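Local structure of trehalose synthase regulatory protein (Candida albicans, 5HUS) at residues 13-17 with 271-275; 137-141 with 151-156. The protein is probably a regulatory component of the trehalose synthase complex, with a C-terminal domain of the trehalose-phosphatase family in the HAD clan. One frame throughout, in Å; residues are numbered along the deposited sequence.

Interaction 1 (13-17 with 271-275)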
loop_
_atom_site.group_PDB
_atom_site.type_symbol
_atom_site.label_atom_id
_atom_site.label_comp_id
_atom_site.label_asym_id
_atom_site.label_seq_id
_atom_site.Cartn_x
_atom_site.Cartn_y
_atom_site.Cartn_z
ATOM N N ASP A 13 17.844 -9.623 13.654
ATOM C CA ASP A 13 17.257 -10.895 14.064
ATOM C C ASP A 13 16.298 -11.401 12.993
ATOM O O ASP A 13 16.293 -12.581 12.650
ATOM C CB ASP A 13 16.528 -10.753 15.400
ATOM C CG ASP A 13 17.481 -10.701 16.579
ATOM O OD1 ASP A 13 18.652 -11.103 16.407
ATOM O OD2 ASP A 13 17.058 -10.262 17.670
ATOM N N TRP A 14 15.485 -10.491 12.468
ATOM C CA TRP A 14 14.557 -10.815 11.390
ATOM C C TRP A 14 15.308 -11.278 10.137
ATOM O O TRP A 14 14.867 -12.197 9.445
ATOM C CB TRP A 14 13.674 -9.594 11.082
ATOM C CG TRP A 14 12.830 -9.725 9.853
ATOM C CD1 TRP A 14 11.586 -10.287 9.765
ATOM C CD2 TRP A 14 13.157 -9.269 8.533
ATOM N NE1 TRP A 14 11.126 -10.216 8.472
ATOM C CE2 TRP A 14 12.071 -9.596 7.697
ATOM C CE3 TRP A 14 14.268 -8.623 7.976
ATOM C CZ2 TRP A 14 12.061 -9.300 6.336
ATOM C CZ3 TRP A 14 14.255 -8.326 6.625
ATOM C CH2 TRP A 14 13.155 -8.666 5.820
ATOM N N CYS A 15 16.449 -10.650 9.861
ATOM C CA CYS A 15 17.291 -11.024 8.723
ATOM C C CYS A 15 17.957 -12.383 8.887
ATOM O O CYS A 15 18.474 -12.948 7.922
ATOM C CB CYS A 15 18.392 -9.982 8.501
ATOM S SG CYS A 15 17.865 -8.388 7.892
ATOM N N SER A 16 17.969 -12.897 10.112
ATOM C CA SER A 16 18.735 -14.102 10.416
ATOM C C SER A 16 18.026 -15.351 9.908
ATOM O O SER A 16 17.577 -16.192 10.688
ATOM C CB SER A 16 18.989 -14.207 11.920
ATOM O OG SER A 16 19.952 -15.208 12.198
ATOM N N VAL A 17 17.918 -15.457 8.586
ATOM C CA VAL A 17 17.247 -16.584 7.959
ATOM C C VAL A 17 18.036 -17.091 6.763
ATOM O O VAL A 17 18.921 -16.409 6.246
ATOM C CB VAL A 17 15.818 -16.217 7.477
ATOM C CG1 VAL A 17 14.910 -15.909 8.654
ATOM C CG2 VAL A 17 15.866 -15.045 6.502
ATOM N N GLY A 271 7.877 -17.800 8.085
ATOM C CA GLY A 271 8.944 -18.064 9.036
ATOM C C GLY A 271 9.250 -16.874 9.923
ATOM O O GLY A 271 8.865 -16.845 11.091
ATOM N N ASN A 272 9.962 -15.896 9.370
ATOM C CA ASN A 272 10.142 -14.617 10.038
ATOM C C ASN A 272 9.229 -13.569 9.419
ATOM O O ASN A 272 9.186 -13.429 8.197
ATOM C CB ASN A 272 11.597 -14.159 9.963
ATOM C CG ASN A 272 12.457 -14.800 11.024
ATOM O OD1 ASN A 272 12.036 -15.748 11.686
ATOM N ND2 ASN A 272 13.667 -14.280 11.202
ATOM N N THR A 273 8.471 -12.875 10.262
ATOM C CA THR A 273 7.634 -11.763 9.820
ATOM C C THR A 273 7.846 -10.608 10.781
ATOM O O THR A 273 8.148 -10.814 11.955
ATOM C CB THR A 273 6.124 -12.126 9.753
ATOM O OG1 THR A 273 5.618 -12.370 11.074
ATOM C CG2 THR A 273 5.895 -13.358 8.885
ATOM N N LEU A 274 7.716 -9.388 10.281
ATOM C CA LEU A 274 7.867 -8.217 11.126
ATOM C C LEU A 274 6.983 -7.111 10.580
ATOM O O LEU A 274 6.980 -6.842 9.386
ATOM C CB LEU A 274 9.333 -7.769 11.188
ATOM C CG LEU A 274 9.755 -6.647 12.150
ATOM C CD1 LEU A 274 11.246 -6.761 12.452
ATOM C CD2 LEU A 274 9.448 -5.255 11.599
ATOM N N THR A 275 6.223 -6.486 11.465
ATOM C CA THR A 275 5.433 -5.326 11.099
ATOM C C THR A 275 5.878 -4.144 11.951
ATOM O O THR A 275 6.088 -4.284 13.159
ATOM C CB THR A 275 3.931 -5.578 11.290
ATOM O OG1 THR A 275 3.699 -6.104 12.602
ATOM C CG2 THR A 275 3.424 -6.579 10.259
HETATM O O HOH W 1 15.687 -16.017 12.357
#
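The last residues of helix 8-15 come alongside the beginning of strand 272-278, the two backbones being nearest at Trp14 and Asn272, whose CA atoms lie 6.0 Å apart. The helix backbone still closes a bond from Ser16 N to Asp13 O (3.1 Å), and an inverse gamma turn centred on Ser16, with a backbone hydrogen bond from Val17 N to Cys15 O (2.7 Å), then follows the helix end. Asn272 bridges the two segments: its CA-to-CB bond points toward the helix end, and ND2 donates to Trp14 O at 3.0 Å with an N-H...O angle of 169°, close to linear. The same amide nitrogen donates to water 1 (2.9 Å from ND2), which in turn donates to Ser16 O at 2.5 Å, so one carboxamide serves carbonyls of both helix end and turn. Val17 CG1 packs 3.3 Å from Asn272 ND2. Trp14 supplies the apolar part, with CD1 3.7 Å from Leu274 CB and 3.9 Å from Asn272 CB, and its NE1 makes a weak hydrogen bond to Val246 O. In the large, mainly parallel sheet of this HAD-like domain, Asn272 and Leu274 form backbone hydrogen bonds with strand 243-250; the Trp14 side chain lies against Ala245 and Leu247 of that strand and reaches Arg21 and Ile23 of strand 20-26, so Trp14 packs against three neighbouring strands, 272-278, 243-250 and 20-26.

Interaction 2 (137-141 with 151-156)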
loop_
_atom_site.group_PDB
_atom_site.type_symbol
_atom_site.label_atom_id
_atom_site.label_comp_id
_atom_site.label_asym_id
_atom_site.label_seq_id
_atom_site.Cartn_x
_atom_site.Cartn_y
_atom_site.Cartn_z
ATOM N N LEU A 137 -20.819 20.757 -2.816
ATOM C CA LEU A 137 -19.930 21.093 -1.705
ATOM C C LEU A 137 -18.735 21.915 -2.189
ATOM O O LEU A 137 -17.667 21.364 -2.468
ATOM C CB LEU A 137 -19.449 19.821 -0.996
ATOM C CG LEU A 137 -18.595 19.972 0.270
ATOM C CD1 LEU A 137 -19.406 20.544 1.420
ATOM C CD2 LEU A 137 -17.974 18.639 0.669
ATOM N N PRO A 138 -18.912 23.241 -2.292
ATOM C CA PRO A 138 -17.861 24.122 -2.816
ATOM C C PRO A 138 -16.564 24.013 -2.021
ATOM O O PRO A 138 -16.590 23.930 -0.790
ATOM C CB PRO A 138 -18.474 25.525 -2.686
ATOM C CG PRO A 138 -19.588 25.379 -1.704
ATOM C CD PRO A 138 -20.109 23.992 -1.881
ATOM N N GLY A 139 -15.442 23.998 -2.732
ATOM C CA GLY A 139 -14.146 23.839 -2.104
ATOM C C GLY A 139 -13.643 22.407 -2.193
ATOM O O GLY A 139 -12.445 22.149 -2.060
ATOM N N SER A 140 -14.557 21.471 -2.416
ATOM C CA SER A 140 -14.165 20.072 -2.531
ATOM C C SER A 140 -13.775 19.764 -3.969
ATOM O O SER A 140 -14.087 20.531 -4.879
ATOM C CB SER A 140 -15.293 19.145 -2.067
ATOM O OG SER A 140 -16.389 19.158 -2.963
ATOM N N PHE A 141 -13.077 18.651 -4.176
ATOM C CA PHE A 141 -12.715 18.255 -5.528
ATOM C C PHE A 141 -12.544 16.749 -5.667
ATOM O O PHE A 141 -12.407 16.026 -4.681
ATOM C CB PHE A 141 -11.439 18.976 -5.994
ATOM C CG PHE A 141 -10.317 18.998 -4.984
ATOM C CD1 PHE A 141 -10.229 20.020 -4.047
ATOM C CD2 PHE A 141 -9.315 18.035 -5.011
ATOM C CE1 PHE A 141 -9.189 20.062 -3.131
ATOM C CE2 PHE A 141 -8.263 18.076 -4.105
ATOM C CZ PHE A 141 -8.204 19.088 -3.157
ATOM N N PHE A 151 -12.283 11.566 -3.087
ATOM C CA PHE A 151 -13.116 12.747 -2.907
ATOM C C PHE A 151 -12.487 13.603 -1.811
ATOM O O PHE A 151 -12.540 13.245 -0.639
ATOM C CB PHE A 151 -14.548 12.330 -2.544
ATOM C CG PHE A 151 -15.509 13.477 -2.363
ATOM C CD1 PHE A 151 -15.309 14.691 -2.996
ATOM C CD2 PHE A 151 -16.630 13.326 -1.559
ATOM C CE1 PHE A 151 -16.203 15.735 -2.822
ATOM C CE2 PHE A 151 -17.524 14.367 -1.382
ATOM C CZ PHE A 151 -17.308 15.572 -2.014
ATOM N N HIS A 152 -11.883 14.724 -2.195
ATOM C CA HIS A 152 -11.179 15.584 -1.247
ATOM C C HIS A 152 -12.079 16.689 -0.701
ATOM O O HIS A 152 -12.736 17.392 -1.462
ATOM C CB HIS A 152 -9.959 16.231 -1.902
ATOM C CG HIS A 152 -8.908 15.262 -2.350
ATOM N ND1 HIS A 152 -7.783 14.996 -1.604
ATOM C CD2 HIS A 152 -8.792 14.530 -3.484
ATOM C CE1 HIS A 152 -7.023 14.128 -2.250
ATOM N NE2 HIS A 152 -7.611 13.832 -3.394
ATOM N N ALA A 153 -12.088 16.851 0.618
ATOM C CA ALA A 153 -12.855 17.922 1.242
ATOM C C ALA A 153 -12.313 19.284 0.817
ATOM O O ALA A 153 -13.072 20.233 0.636
ATOM C CB ALA A 153 -12.826 17.788 2.753
ATOM N N GLY A 154 -10.995 19.364 0.655
ATOM C CA GLY A 154 -10.353 20.600 0.249
ATOM C C GLY A 154 -10.721 21.736 1.181
ATOM O O GLY A 154 -10.691 21.581 2.402
ATOM N N LYS A 155 -11.106 22.866 0.598
ATOM C CA LYS A 155 -11.395 24.071 1.368
ATOM C C LYS A 155 -12.731 23.988 2.103
ATOM O O LYS A 155 -12.974 24.753 3.036
ATOM C CB LYS A 155 -11.376 25.300 0.454
ATOM C CG LYS A 155 -11.284 26.628 1.202
ATOM C CD LYS A 155 -11.426 27.811 0.256
ATOM C CE LYS A 155 -11.631 29.110 1.027
ATOM N NZ LYS A 155 -12.190 30.185 0.163
ATOM N N SER A 156 -13.594 23.063 1.693
ATOM C CA SER A 156 -14.893 22.912 2.346
ATOM C C SER A 156 -14.711 22.532 3.811
ATOM O O SER A 156 -15.569 22.817 4.647
ATOM C CB SER A 156 -15.752 21.863 1.634
ATOM O OG SER A 156 -15.360 20.546 1.987
#
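Phe141 lays one face of its ring over His152: CB of His152 stands 3.6 Å from the Phe141 ring centroid and 23° off the ring normal, a CH-pi contact. The two rings are nearly parallel (16°) but slid, centroids 4.9 Å apart, so they barely overlap. Both residues belong to a beta hairpin, strands 141-144 and 149-152, where they form an antiparallel hydrogen-bonded pair: Phe141 N donates to His152 O (3.0 Å) and His152 N to Phe141 O (2.9 Å). The imidazole NE2 is hydrogen-bonded to Glu143. Beyond the pair each chain bends in a turn, type II from Leu137 to Ser140 and type II' from Ala153 to Ser156, and Lys155 N donates to Gly139 O (3.1 Å, 143°) to join them. Backbone angles and close fit both favour glycine at 139 and 154: a CB on Gly139 would come 2.7 Å from Ser156 N, and one on Gly154 2.3 Å from Gly139 O. The Phe151 ring takes Ser140 OG at its edge, 3.4 Å from CE1, and has Leu137 CD2 4.1 Å from CZ. Helix 116-136 covers Phe151 through Val130 and Val134, while Leu137 touches helix 161-179. Each turn is closed twice by its final serine: Ser140 N (3.1 Å) and OG (2.6 Å) both donate to Leu137 O, and Ser156 N (3.1 Å) and OG (2.7 Å) to Ala153 O.

From the N terminus, the chain leaves helix 8-15 at residues 13-17 and meets them again at 271-275, so interaction 1 closes a loop of 253 intervening residues and ties the N-terminal helix to the large, mainly parallel sheet. Interaction 2 lies wholly within that span: helix 116-136 ends, the chain passes through 137-141, and after nine intervening residues 151-156 completes a local hairpin in the separate four-stranded antiparallel sheet. The loops therefore nest without crossing. Their centres are 43 Å apart, on opposite sides of the chain's centre, and their nearest atoms are about 26 Å apart, so neither touches the other.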